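Local atomic coordinates of IPT/TIG domain-containing protein (Bacteroides thetaiotaomicron, PDB entry 3TC9), a protein that is of unknown enzymatic activity but probably acts as an auxiliary nutrient-binding protein, joining an immunoglobulin-like domain to a six-bladed beta-propeller. Residues 144-149 with 188-193; 162-165 with 170-173; 205-210 with 238-243; 221-226 with 251-256; 402-407 with 411-416. All coordinates share one frame; numbering follows the deposited sequence.

Contact 1: 144-149 with 188-193; sequences FDPKNH and HEADSM
The methyl group of Ala190 is the apolar centre of this contact. It is touched by the tip of the proline ring, with Pro146 CG 4.1 Å from Ala190 CB, and beside it by the first part of the Lys147 chain, where Lys147 CG lies 3.8 Å from Ala190 CB. Lys147 then bends at its second torsion (chi2 -75°), which carries the rest of the chain past the methyl and brings Lys147 CE to 3.3 Å from the carbonyl Glu189 O. The lysine chain thus runs along the 188-193 loop, its aliphatic part against Ala190 and Glu189 O, on the exposed side of the contact.

No hydrogen bond passes directly between the two segments. The polar bonds instead shape the 144-149 side. A type I beta turn runs from Asp145 to Asn148, closed by the backbone bond of Asn148 N to Asp145 O at 3.1 Å. Within it, Lys147 N donates to Asp145 OD1 over 2.9 Å from above the carboxylate plane, an Asx turn that sets the position from which Pro146 and Lys147 project.

The charged link is indirect. Arg212 forms a salt bridge with Asp145 OD1 and also a hydrogen bond with Ala190 O, tying both segments to one guanidinium, and Trp186 packs against Asp145 and Pro146 beside them.

The turn follows strand 141-145, and the loop joins strands 181-186 and 192-197 of the next sheet, so the contact is one of turn against loop between consecutive blades of a six-bladed beta-propeller.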
# COMPACT_ATOMS: atom_id res chain seq x y z
N PHE B 144 15.11 -8.58 -11.42
CA PHE B 144 15.95 -7.67 -10.65
C PHE B 144 17.00 -8.46 -9.89
O PHE B 144 16.75 -9.60 -9.50
CB PHE B 144 15.09 -6.86 -9.65
CG PHE B 144 14.50 -5.61 -10.25
CD1 PHE B 144 15.30 -4.51 -10.56
CD2 PHE B 144 13.13 -5.55 -10.54
CE1 PHE B 144 14.76 -3.38 -11.16
CE2 PHE B 144 12.59 -4.40 -11.13
CZ PHE B 144 13.40 -3.33 -11.44
N ASP B 145 18.14 -7.85 -9.64
CA ASP B 145 19.15 -8.44 -8.77
C ASP B 145 18.60 -8.30 -7.34
O ASP B 145 18.27 -7.18 -6.94
CB ASP B 145 20.50 -7.73 -8.95
CG ASP B 145 21.65 -8.20 -8.07
OD1 ASP B 145 21.39 -8.94 -7.09
OD2 ASP B 145 22.80 -7.80 -8.34
N PRO B 146 18.41 -9.42 -6.57
CA PRO B 146 17.85 -9.28 -5.21
C PRO B 146 18.71 -8.41 -4.28
O PRO B 146 18.16 -7.85 -3.33
CB PRO B 146 17.79 -10.73 -4.71
CG PRO B 146 17.79 -11.57 -5.95
CD PRO B 146 18.69 -10.84 -6.88
N LYS B 147 20.03 -8.28 -4.56
CA LYS B 147 20.96 -7.49 -3.74
C LYS B 147 21.18 -6.09 -4.30
O LYS B 147 21.88 -5.28 -3.68
CB LYS B 147 22.31 -8.22 -3.60
CG LYS B 147 22.24 -9.60 -2.95
CD LYS B 147 22.03 -9.53 -1.46
CE LYS B 147 22.19 -10.86 -0.80
NZ LYS B 147 21.63 -10.81 0.56
N ASN B 148 20.62 -5.80 -5.47
CA ASN B 148 20.76 -4.48 -6.08
C ASN B 148 19.55 -4.18 -6.95
O ASN B 148 19.48 -4.61 -8.09
CB ASN B 148 22.06 -4.35 -6.88
CG ASN B 148 22.41 -2.94 -7.24
OD1 ASN B 148 21.60 -2.00 -7.13
ND2 ASN B 148 23.64 -2.74 -7.67
N HIS B 149 18.62 -3.39 -6.39
CA HIS B 149 17.40 -3.00 -7.06
C HIS B 149 17.65 -1.98 -8.20
O HIS B 149 16.70 -1.61 -8.92
CB HIS B 149 16.36 -2.48 -6.05
CG HIS B 149 14.96 -2.60 -6.56
ND1 HIS B 149 14.41 -3.84 -6.88
CD2 HIS B 149 14.07 -1.64 -6.87
CE1 HIS B 149 13.20 -3.58 -7.35
NE2 HIS B 149 12.96 -2.27 -7.36
N HIS B 188 19.47 -18.68 -3.24
CA HIS B 188 18.93 -18.02 -2.05
C HIS B 188 19.81 -16.88 -1.54
O HIS B 188 19.27 -15.84 -1.14
CB HIS B 188 18.66 -19.02 -0.92
CG HIS B 188 17.85 -18.40 0.19
ND1 HIS B 188 18.36 -18.29 1.47
CD2 HIS B 188 16.63 -17.80 0.16
CE1 HIS B 188 17.44 -17.65 2.18
NE2 HIS B 188 16.40 -17.30 1.43
N GLU B 189 21.15 -17.04 -1.59
CA GLU B 189 22.08 -16.01 -1.12
C GLU B 189 22.37 -14.94 -2.22
O GLU B 189 22.93 -13.88 -1.91
CB GLU B 189 23.38 -16.64 -0.58
CG GLU B 189 24.28 -17.29 -1.63
CD GLU B 189 23.86 -18.62 -2.25
OE1 GLU B 189 22.96 -19.30 -1.71
OE2 GLU B 189 24.47 -18.97 -3.29
N ALA B 190 21.91 -15.19 -3.47
CA ALA B 190 22.05 -14.35 -4.67
C ALA B 190 23.53 -14.17 -5.08
O ALA B 190 23.87 -13.22 -5.78
CB ALA B 190 21.37 -13.00 -4.47
N ASP B 191 24.39 -15.13 -4.69
CA ASP B 191 25.81 -15.13 -5.07
C ASP B 191 25.92 -15.57 -6.52
O ASP B 191 26.94 -15.33 -7.16
CB ASP B 191 26.64 -16.05 -4.16
N SER B 192 24.85 -16.22 -7.04
CA SER B 192 24.81 -16.75 -8.40
C SER B 192 23.47 -16.52 -9.10
O SER B 192 22.40 -16.53 -8.49
CB SER B 192 25.11 -18.24 -8.39
OG SER B 192 26.39 -18.50 -7.83
N MSE B 193 23.56 -16.36 -10.41
CA MSE B 193 22.42 -16.21 -11.29
C MSE B 193 22.29 -17.48 -12.13
O MSE B 193 23.25 -17.90 -12.79
CB MSE B 193 22.60 -14.94 -12.14
CG MSE B 193 21.73 -14.88 -13.37
SE MSE B 193 21.65 -13.11 -14.11
CE MSE B 193 23.35 -12.99 -14.80

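Contact 2: 162-165 with 170-173; sequences RLID and YVST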
# COMPACT_ATOMS: atom_id res chain seq x y z
N ARG B 162 21.26 -9.23 -20.99
CA ARG B 162 21.67 -7.85 -20.85
C ARG B 162 21.31 -7.29 -19.48
O ARG B 162 20.59 -7.93 -18.70
CB ARG B 162 21.05 -7.03 -21.99
CG ARG B 162 21.54 -7.52 -23.36
CD ARG B 162 21.16 -6.61 -24.49
NE ARG B 162 21.88 -5.35 -24.41
CZ ARG B 162 21.80 -4.38 -25.32
NH1 ARG B 162 21.02 -4.53 -26.39
NH2 ARG B 162 22.50 -3.27 -25.18
N LEU B 163 21.88 -6.11 -19.15
CA LEU B 163 21.66 -5.43 -17.89
C LEU B 163 21.17 -4.00 -18.11
O LEU B 163 21.78 -3.25 -18.87
CB LEU B 163 22.96 -5.44 -17.05
CG LEU B 163 23.02 -4.54 -15.82
CD1 LEU B 163 22.04 -5.00 -14.75
CD2 LEU B 163 24.44 -4.41 -15.30
N ILE B 164 20.08 -3.64 -17.43
CA ILE B 164 19.50 -2.29 -17.36
C ILE B 164 19.90 -1.76 -15.99
O ILE B 164 19.38 -2.24 -14.97
CB ILE B 164 17.96 -2.26 -17.61
CG1 ILE B 164 17.60 -2.68 -19.07
CG2 ILE B 164 17.37 -0.89 -17.25
CD1 ILE B 164 16.17 -3.23 -19.20
N ASP B 165 20.88 -0.85 -15.97
CA ASP B 165 21.42 -0.26 -14.74
C ASP B 165 20.77 1.10 -14.55
O ASP B 165 21.06 2.03 -15.31
CB ASP B 165 22.95 -0.17 -14.84
CG ASP B 165 23.68 0.35 -13.61
OD1 ASP B 165 23.02 0.98 -12.74
OD2 ASP B 165 24.91 0.13 -13.51
N TYR B 170 22.49 3.07 -17.97
CA TYR B 170 23.24 2.40 -19.03
C TYR B 170 22.73 1.00 -19.25
O TYR B 170 22.32 0.32 -18.30
CB TYR B 170 24.74 2.40 -18.66
CG TYR B 170 25.66 2.05 -19.82
CD1 TYR B 170 26.12 3.03 -20.70
CD2 TYR B 170 26.14 0.75 -19.99
CE1 TYR B 170 26.99 2.72 -21.75
CE2 TYR B 170 27.01 0.43 -21.03
CZ TYR B 170 27.41 1.41 -21.93
OH TYR B 170 28.25 1.11 -22.98
N VAL B 171 22.77 0.55 -20.51
CA VAL B 171 22.35 -0.79 -20.93
C VAL B 171 23.59 -1.51 -21.45
O VAL B 171 24.23 -1.03 -22.37
CB VAL B 171 21.19 -0.77 -21.97
CG1 VAL B 171 20.75 -2.19 -22.32
CG2 VAL B 171 20.00 0.04 -21.45
N SER B 172 23.94 -2.66 -20.84
CA SER B 172 25.13 -3.43 -21.20
C SER B 172 24.82 -4.89 -21.47
O SER B 172 23.76 -5.37 -21.11
CB SER B 172 26.18 -3.34 -20.10
OG SER B 172 25.62 -3.58 -18.82
N THR B 173 25.75 -5.59 -22.12
CA THR B 173 25.61 -7.01 -22.43
C THR B 173 26.38 -7.79 -21.36
O THR B 173 27.54 -7.46 -21.08
CB THR B 173 26.08 -7.27 -23.87
OG1 THR B 173 25.27 -6.47 -24.74
CG2 THR B 173 25.97 -8.73 -24.28
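The guanidinium of Arg162 has Val171 CG1 over one face, 3.5 Å from Arg162 NH2, and the carbonyl Ser172 O at its edge, in plane. Thr173 OG1 approaches it obliquely, 3.6 Å from Arg162 NE. A bend at the third torsion of Arg162 (chi3 68°) turns the group back over the neighbouring strand, where Arg162 and Val171 cross at about a right angle. Arg162 NH2 takes its polar partners from Asp127, by a salt bridge, and Lys126 O; Asp127 also accepts from Thr173 OG1.

The two strands run antiparallel, with 162° between their N-to-C directions. Leu163 and Ser172 form a hydrogen-bonded pair, with Leu163 N to Ser172 O at 2.8 Å and Ser172 N to Leu163 O at 3.0 Å; Asp165 and Tyr170 form the other. On the face shared by Leu163 and Ser172, the hydroxyl Ser172 OG rests 3.7 Å from Leu163 CB. On the face of Ile164 and Val171, the branches Ile164 CG1 and Val171 CG2 meet more loosely at 4.3 Å.

This beta hairpin forms part of one propeller blade: strand 151-156 flanks 159-165, the short strand 128-129 flanks 170-175, and Leu113 of strand 107-113 packs on Ile164 and Val171.

Contact 3: 205-210 with 238-243; sequences PNNYIL and GELYFN
Asn207 and Phe242 meet where two neighbouring blades of the beta-propeller pack together, the first segment belonging to the sheet that runs from strand 181-186 to strand 219-224 and the second to that from strand 231-233 to strand 260-265. The tight part is small. Asn207 ND2 stands over one face of the Phe242 ring, offset toward its rim, 3.7 Å from Phe242 CG. The amide and ring planes are 73° apart, so the amide is set steeply against the ring instead of stacking on it. Phe242 reaches this place because its CG lies between its own backbone N and carbonyl carbon (chi1 59°), which swings the ring toward the other blade. Leu240 comes from the opposite direction to Asn207, with Leu240 CD2 3.9 Å from Asn207 ND2, and the side chain of Asn206 also approaches the ring, obliquely. The amide is also gripped within its own sheet: Asn207 OD1 accepts from Thr196 and Asn207 ND2 donates to Thr223 OG1, which fixes its rotation. Replacing Phe242 by an alanine would probably open a gap between the blades and leave the amide of Asn207 without the ring face against which it lies.

Away from this buried core the contact is loose. The nearest CA atoms, those of Asn207 and Phe242, are 8.9 Å apart, no hydrogen bond crosses, and 208-210 diverge from 238-239. Tyr241 and Glu239 turn away from 205-210; Glu239 OE2 bonds Tyr299 OH of the following blade, pairs weakly with Arg252, and through its anti lone pair accepts from Tyr241 OH over 2.6 Å.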
# COMPACT_ATOMS: atom_id res chain seq x y z
N PRO B 205 24.20 -28.74 -21.55
CA PRO B 205 23.53 -28.15 -20.38
C PRO B 205 22.18 -27.45 -20.63
O PRO B 205 21.93 -26.86 -21.69
CB PRO B 205 24.54 -27.12 -19.84
CG PRO B 205 25.82 -27.37 -20.58
CD PRO B 205 25.44 -27.99 -21.88
N ASN B 206 21.31 -27.52 -19.60
CA ASN B 206 20.02 -26.82 -19.58
C ASN B 206 20.13 -25.65 -18.63
O ASN B 206 19.58 -24.60 -18.92
CB ASN B 206 18.82 -27.73 -19.24
CG ASN B 206 18.92 -28.62 -18.00
OD1 ASN B 206 19.85 -28.52 -17.19
ND2 ASN B 206 17.95 -29.51 -17.82
N ASN B 207 20.89 -25.80 -17.53
CA ASN B 207 21.06 -24.76 -16.51
C ASN B 207 22.52 -24.38 -16.33
O ASN B 207 23.38 -25.23 -16.16
CB ASN B 207 20.44 -25.20 -15.18
CG ASN B 207 18.95 -25.36 -15.27
OD1 ASN B 207 18.23 -24.42 -15.65
ND2 ASN B 207 18.44 -26.54 -14.99
N TYR B 208 22.77 -23.09 -16.42
CA TYR B 208 24.07 -22.45 -16.27
C TYR B 208 24.04 -21.56 -15.06
O TYR B 208 23.00 -21.00 -14.74
CB TYR B 208 24.43 -21.61 -17.52
CG TYR B 208 24.60 -22.42 -18.79
CD1 TYR B 208 23.52 -22.67 -19.64
CD2 TYR B 208 25.86 -22.89 -19.18
CE1 TYR B 208 23.68 -23.40 -20.82
CE2 TYR B 208 26.03 -23.61 -20.36
CZ TYR B 208 24.94 -23.86 -21.17
OH TYR B 208 25.08 -24.60 -22.32
N ILE B 209 25.19 -21.40 -14.40
CA ILE B 209 25.34 -20.55 -13.22
C ILE B 209 26.34 -19.41 -13.54
O ILE B 209 27.39 -19.65 -14.14
CB ILE B 209 25.70 -21.41 -11.98
CG1 ILE B 209 25.43 -20.67 -10.67
CG2 ILE B 209 27.09 -22.07 -12.02
CD1 ILE B 209 25.04 -21.61 -9.50
N LEU B 210 25.94 -18.17 -13.26
CA LEU B 210 26.77 -16.98 -13.47
C LEU B 210 27.08 -16.38 -12.11
O LEU B 210 26.18 -15.89 -11.43
CB LEU B 210 26.12 -15.94 -14.41
CG LEU B 210 26.01 -16.27 -15.90
CD1 LEU B 210 25.20 -15.24 -16.60
CD2 LEU B 210 27.35 -16.28 -16.57
N GLY B 238 15.47 -22.45 -1.18
CA GLY B 238 16.52 -22.34 -2.19
C GLY B 238 16.76 -23.43 -3.21
O GLY B 238 17.66 -23.26 -4.04
N GLU B 239 15.98 -24.54 -3.21
CA GLU B 239 16.16 -25.61 -4.21
C GLU B 239 15.63 -25.20 -5.61
O GLU B 239 14.77 -24.33 -5.72
CB GLU B 239 15.54 -26.94 -3.74
CG GLU B 239 14.03 -27.00 -3.76
CD GLU B 239 13.28 -26.49 -2.54
OE1 GLU B 239 13.89 -25.79 -1.70
OE2 GLU B 239 12.08 -26.80 -2.42
N LEU B 240 16.15 -25.84 -6.68
CA LEU B 240 15.81 -25.51 -8.06
C LEU B 240 14.81 -26.49 -8.68
O LEU B 240 15.00 -27.70 -8.60
CB LEU B 240 17.09 -25.49 -8.90
CG LEU B 240 16.96 -24.98 -10.34
CD1 LEU B 240 16.99 -23.49 -10.37
CD2 LEU B 240 18.05 -25.52 -11.20
N TYR B 241 13.78 -25.95 -9.34
CA TYR B 241 12.77 -26.71 -10.06
C TYR B 241 12.89 -26.36 -11.53
O TYR B 241 13.06 -25.19 -11.88
CB TYR B 241 11.36 -26.39 -9.53
CG TYR B 241 11.17 -26.87 -8.11
CD1 TYR B 241 10.78 -28.18 -7.84
CD2 TYR B 241 11.41 -26.03 -7.03
CE1 TYR B 241 10.63 -28.64 -6.53
CE2 TYR B 241 11.27 -26.47 -5.71
CZ TYR B 241 10.90 -27.79 -5.47
OH TYR B 241 10.80 -28.26 -4.19
N PHE B 242 12.86 -27.37 -12.40
CA PHE B 242 12.95 -27.13 -13.84
C PHE B 242 12.22 -28.24 -14.55
O PHE B 242 11.77 -29.18 -13.90
CB PHE B 242 14.42 -26.99 -14.29
CG PHE B 242 15.29 -28.19 -14.01
CD1 PHE B 242 15.97 -28.30 -12.80
CD2 PHE B 242 15.49 -29.17 -14.97
CE1 PHE B 242 16.79 -29.41 -12.54
CE2 PHE B 242 16.30 -30.27 -14.71
CZ PHE B 242 16.96 -30.38 -13.50
N ASN B 243 12.06 -28.14 -15.87
CA ASN B 243 11.31 -29.15 -16.60
C ASN B 243 12.09 -29.72 -17.78
O ASN B 243 13.26 -29.39 -18.01
CB ASN B 243 9.95 -28.56 -17.09
CG ASN B 243 10.01 -27.78 -18.41
OD1 ASN B 243 10.98 -27.09 -18.68
ND2 ASN B 243 9.04 -27.97 -19.31

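Contact 4: 221-226 with 251-256; sequences ELTKGQ and FRYDFT
Leu222 forks between two aromatic rings, and Thr223 next to it lies on the face of one of them. The methyl Thr223 CG2 sits over the Tyr253 ring, 4.0 Å from its centroid and 27° off the normal, a CH-pi contact in which the two side chains run antiparallel past one another. Leu222 crosses Tyr253 obliquely, with Leu222 CD1 3.9 Å from Tyr253 CE2. Its second branch goes to Phe255, at about a right angle, where Leu222 CD2 is 3.8 Å from Phe255 CE1. The rings are themselves in touch: Tyr253 CE2 lies above the Phe255 plane, offset toward the rim, and Phe255 CD1 lies at the edge of Tyr253.

The Thr223 methyl can face the ring because CG2 is anti to the carbonyl carbon, leaving OG1 to turn to the asparagines of its own sheet, the short approach to Asn206 being doubtful. A serine in place of Tyr253 would probably leave the Thr223 methyl and one branch of Leu222 without cover and set the Phe255 ring freer to turn.

No hydrogen bond joins the two segments; this contact between propeller blades therefore rests on dispersion and shape, while Thr223 OG1 finds its partners within its own sheet.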
# COMPACT_ATOMS: atom_id res chain seq x y z
N GLU B 221 28.37 -24.76 -15.95
CA GLU B 221 27.23 -25.64 -16.13
C GLU B 221 26.77 -26.11 -14.74
O GLU B 221 27.61 -26.36 -13.88
CB GLU B 221 27.67 -26.81 -17.04
CG GLU B 221 26.78 -28.04 -17.09
CD GLU B 221 27.54 -29.28 -17.52
OE1 GLU B 221 28.25 -29.22 -18.55
OE2 GLU B 221 27.46 -30.30 -16.79
N LEU B 222 25.44 -26.18 -14.51
CA LEU B 222 24.86 -26.62 -13.24
C LEU B 222 24.25 -28.03 -13.41
O LEU B 222 24.51 -28.92 -12.59
CB LEU B 222 23.83 -25.60 -12.72
CG LEU B 222 23.23 -25.85 -11.35
CD1 LEU B 222 24.23 -25.57 -10.23
CD2 LEU B 222 22.02 -25.01 -11.16
N THR B 223 23.43 -28.20 -14.46
CA THR B 223 22.77 -29.46 -14.85
C THR B 223 22.80 -29.56 -16.39
O THR B 223 22.95 -28.55 -17.08
CB THR B 223 21.31 -29.60 -14.27
OG1 THR B 223 20.45 -28.59 -14.82
CG2 THR B 223 21.24 -29.55 -12.76
N LYS B 224 22.64 -30.79 -16.90
CA LYS B 224 22.54 -31.15 -18.31
C LYS B 224 21.11 -31.64 -18.56
O LYS B 224 20.51 -32.24 -17.66
CB LYS B 224 23.56 -32.26 -18.66
CG LYS B 224 25.00 -31.79 -18.74
CD LYS B 224 25.98 -32.95 -18.92
CE LYS B 224 26.58 -33.41 -17.61
NZ LYS B 224 27.60 -34.48 -17.80
N GLY B 225 20.59 -31.40 -19.77
CA GLY B 225 19.25 -31.86 -20.10
C GLY B 225 18.65 -31.22 -21.33
O GLY B 225 18.90 -30.04 -21.61
N GLN B 226 17.83 -31.97 -22.05
CA GLN B 226 17.19 -31.45 -23.26
C GLN B 226 15.83 -30.80 -22.96
O GLN B 226 15.16 -31.11 -21.97
CB GLN B 226 17.01 -32.56 -24.32
CG GLN B 226 16.15 -33.73 -23.85
CD GLN B 226 15.94 -34.78 -24.91
OE1 GLN B 226 16.01 -34.52 -26.13
NE2 GLN B 226 15.63 -35.98 -24.46
N PHE B 251 11.55 -31.52 -12.47
CA PHE B 251 12.74 -32.02 -11.78
C PHE B 251 13.08 -31.12 -10.62
O PHE B 251 12.87 -29.91 -10.69
CB PHE B 251 13.93 -32.13 -12.73
CG PHE B 251 13.74 -33.14 -13.83
CD1 PHE B 251 14.00 -34.49 -13.61
CD2 PHE B 251 13.31 -32.74 -15.09
CE1 PHE B 251 13.82 -35.43 -14.62
CE2 PHE B 251 13.13 -33.67 -16.11
CZ PHE B 251 13.40 -35.01 -15.87
N ARG B 252 13.62 -31.70 -9.55
CA ARG B 252 14.05 -30.95 -8.36
C ARG B 252 15.55 -31.11 -8.19
O ARG B 252 16.04 -32.22 -8.16
CB ARG B 252 13.30 -31.46 -7.14
CG ARG B 252 13.56 -30.68 -5.88
CD ARG B 252 13.09 -31.52 -4.71
NE ARG B 252 13.09 -30.75 -3.47
CZ ARG B 252 14.15 -30.65 -2.67
NH1 ARG B 252 15.28 -31.26 -2.99
NH2 ARG B 252 14.08 -29.93 -1.56
N TYR B 253 16.28 -30.00 -8.08
CA TYR B 253 17.72 -30.07 -7.91
C TYR B 253 18.12 -29.47 -6.57
O TYR B 253 17.77 -28.33 -6.26
CB TYR B 253 18.44 -29.37 -9.08
CG TYR B 253 19.93 -29.24 -8.90
CD1 TYR B 253 20.78 -30.29 -9.23
CD2 TYR B 253 20.50 -28.06 -8.43
CE1 TYR B 253 22.17 -30.17 -9.09
CE2 TYR B 253 21.88 -27.94 -8.26
CZ TYR B 253 22.71 -28.99 -8.59
OH TYR B 253 24.07 -28.87 -8.44
N ASP B 254 18.87 -30.23 -5.78
CA ASP B 254 19.36 -29.78 -4.48
C ASP B 254 20.80 -29.30 -4.65
O ASP B 254 21.65 -30.08 -5.06
CB ASP B 254 19.25 -30.88 -3.42
CG ASP B 254 19.54 -30.43 -2.00
OD1 ASP B 254 20.68 -30.00 -1.74
OD2 ASP B 254 18.63 -30.51 -1.16
N PHE B 255 21.04 -28.02 -4.37
CA PHE B 255 22.35 -27.38 -4.53
C PHE B 255 23.43 -27.96 -3.61
O PHE B 255 24.60 -28.01 -4.01
CB PHE B 255 22.23 -25.87 -4.30
CG PHE B 255 21.64 -25.12 -5.46
CD1 PHE B 255 22.45 -24.60 -6.47
CD2 PHE B 255 20.26 -24.90 -5.55
CE1 PHE B 255 21.90 -23.90 -7.54
CE2 PHE B 255 19.71 -24.18 -6.62
CZ PHE B 255 20.53 -23.68 -7.61
N THR B 256 23.06 -28.39 -2.39
CA THR B 256 24.02 -28.92 -1.42
C THR B 256 24.44 -30.35 -1.80
O THR B 256 25.64 -30.62 -1.81
CB THR B 256 23.51 -28.80 0.04
OG1 THR B 256 22.39 -29.66 0.26
CG2 THR B 256 23.16 -27.36 0.43

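Contact 5: 402-407 with 411-416; sequences EGIVYD and ECFFIG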
# COMPACT_ATOMS: atom_id res chain seq x y z
N GLU B 402 6.49 -10.44 -23.80
CA GLU B 402 6.98 -11.70 -23.26
C GLU B 402 7.42 -11.60 -21.82
O GLU B 402 6.89 -12.32 -20.99
CB GLU B 402 8.11 -12.26 -24.13
CG GLU B 402 7.64 -12.71 -25.50
CD GLU B 402 8.69 -12.93 -26.57
OE1 GLU B 402 9.77 -12.31 -26.49
OE2 GLU B 402 8.40 -13.69 -27.51
N GLY B 403 8.40 -10.74 -21.52
CA GLY B 403 8.89 -10.57 -20.15
C GLY B 403 8.10 -9.50 -19.43
O GLY B 403 7.58 -8.57 -20.05
N ILE B 404 8.00 -9.62 -18.10
CA ILE B 404 7.29 -8.65 -17.27
C ILE B 404 7.85 -8.70 -15.86
O ILE B 404 8.08 -9.78 -15.31
CB ILE B 404 5.73 -8.84 -17.28
CG1 ILE B 404 4.99 -7.62 -16.63
CG2 ILE B 404 5.32 -10.17 -16.64
CD1 ILE B 404 3.41 -7.71 -16.58
N VAL B 405 8.02 -7.52 -15.26
CA VAL B 405 8.41 -7.49 -13.86
C VAL B 405 7.69 -6.30 -13.22
O VAL B 405 7.53 -5.27 -13.87
CB VAL B 405 9.94 -7.52 -13.62
CG1 VAL B 405 10.64 -6.26 -14.12
CG2 VAL B 405 10.27 -7.80 -12.16
N TYR B 406 7.22 -6.46 -11.97
CA TYR B 406 6.65 -5.34 -11.25
C TYR B 406 7.78 -4.74 -10.37
O TYR B 406 8.49 -5.48 -9.68
CB TYR B 406 5.40 -5.72 -10.44
CG TYR B 406 4.80 -4.54 -9.69
CD1 TYR B 406 4.24 -3.47 -10.38
CD2 TYR B 406 4.84 -4.48 -8.30
CE1 TYR B 406 3.76 -2.34 -9.70
CE2 TYR B 406 4.36 -3.35 -7.61
CZ TYR B 406 3.82 -2.29 -8.32
OH TYR B 406 3.35 -1.19 -7.67
N ASP B 407 7.97 -3.42 -10.43
CA ASP B 407 8.97 -2.74 -9.62
C ASP B 407 8.24 -2.05 -8.46
O ASP B 407 7.60 -1.03 -8.67
CB ASP B 407 9.78 -1.74 -10.46
CG ASP B 407 10.98 -1.14 -9.77
OD1 ASP B 407 10.97 -1.04 -8.52
OD2 ASP B 407 11.92 -0.76 -10.46
N GLU B 411 7.22 1.72 -8.48
CA GLU B 411 5.74 1.59 -8.59
C GLU B 411 5.28 1.49 -10.06
O GLU B 411 4.35 2.18 -10.48
CB GLU B 411 5.03 2.72 -7.85
CG GLU B 411 5.27 2.71 -6.35
CD GLU B 411 4.93 4.01 -5.65
OE1 GLU B 411 5.70 4.98 -5.80
OE2 GLU B 411 3.89 4.05 -4.96
N CYS B 412 5.92 0.62 -10.83
CA CYS B 412 5.58 0.45 -12.24
C CYS B 412 5.91 -0.95 -12.71
O CYS B 412 6.63 -1.68 -12.04
CB CYS B 412 6.32 1.49 -13.08
SG CYS B 412 8.12 1.31 -13.07
N PHE B 413 5.43 -1.29 -13.90
CA PHE B 413 5.72 -2.51 -14.63
C PHE B 413 6.68 -2.22 -15.75
O PHE B 413 6.59 -1.16 -16.37
CB PHE B 413 4.43 -3.13 -15.24
CG PHE B 413 3.38 -3.57 -14.25
CD1 PHE B 413 2.46 -2.66 -13.73
CD2 PHE B 413 3.31 -4.91 -13.83
CE1 PHE B 413 1.50 -3.06 -12.80
CE2 PHE B 413 2.33 -5.31 -12.92
CZ PHE B 413 1.45 -4.38 -12.40
N PHE B 414 7.59 -3.15 -16.02
CA PHE B 414 8.51 -3.14 -17.15
C PHE B 414 8.17 -4.35 -17.99
O PHE B 414 8.06 -5.45 -17.45
CB PHE B 414 9.99 -3.11 -16.72
CG PHE B 414 10.36 -1.82 -16.02
CD1 PHE B 414 10.32 -0.61 -16.68
CD2 PHE B 414 10.74 -1.83 -14.68
CE1 PHE B 414 10.64 0.59 -16.02
CE2 PHE B 414 11.10 -0.64 -14.03
CZ PHE B 414 11.07 0.56 -14.72
N ILE B 415 7.88 -4.14 -19.29
CA ILE B 415 7.46 -5.21 -20.18
C ILE B 415 8.42 -5.35 -21.36
O ILE B 415 8.78 -4.35 -21.97
CB ILE B 415 5.99 -4.97 -20.68
CG1 ILE B 415 5.01 -4.90 -19.49
CG2 ILE B 415 5.50 -6.00 -21.72
CD1 ILE B 415 4.17 -3.75 -19.56
N GLY B 416 8.77 -6.61 -21.67
CA GLY B 416 9.58 -6.97 -22.83
C GLY B 416 8.65 -7.16 -24.03
O GLY B 416 8.05 -8.22 -24.20
O HOH W 1 10.60 -9.73 -25.72
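Tyr406 points the edge of its ring at the face of Phe413: Tyr406 CD1 stands over the ring centre, 3.6 Å from Phe413 CZ, with the planes at 52°. On the same face of the sheet Ile404 lies side by side with both Phe413 and Ile415, its CD1 3.9 Å from Phe413 CD2. The other face carries Val405, Phe414 and Asp407, with Asp407 OD2 at the edge of the Phe414 ring, 3.7 Å from Phe414 CE2.

The backbone sets this register. Paired bonds join Val405 with Phe414, at 3.0 Å both for Val405 N to Phe414 O and for Phe414 N to Val405 O. Asp407 N donates to Cys412 O over 2.7 Å, and at this end Glu411 and Cys412 both face Asp407, a G1 beta bulge. At the other end Glu402 N donates to Gly416 O, which a water bound to Glu402 OE1 also approaches weakly.

Farther out in this propeller blade, strand 422-428 flanks 412-417 and strand 107-113 lies next beyond, so the propeller's N- and C-terminal strands share one sheet. The chemistry implies a hairpin with aromatic and aliphatic packing on its faces, the charges of Glu402 and Asp407 probably balanced, by Arg359 and Arg418 and by Arg410 and His149 respectively.

Overall arrangement
The five contacts follow the propeller through four successive blades. Contact 2 lies within one blade and contact 5 within the one before it, their centres 16 Å apart; contact 1 joins the blade of contact 2 to the next. Contacts 3 and 4, with centres 5 Å apart, share the following interface and touch directly: Leu240 O lies 2.7 Å from Tyr253 N. Contact 1 meets contact 3 through Met193 O and Leu210 N at 2.7 Å, and contact 5 through His149 NE2 and Asp407 OD1 at 2.6 Å. No active site is established; a 1,2-ethanediol, probably from the crystallisation liquor, lies about 4 Å from the Glu402 side chain in contact 5.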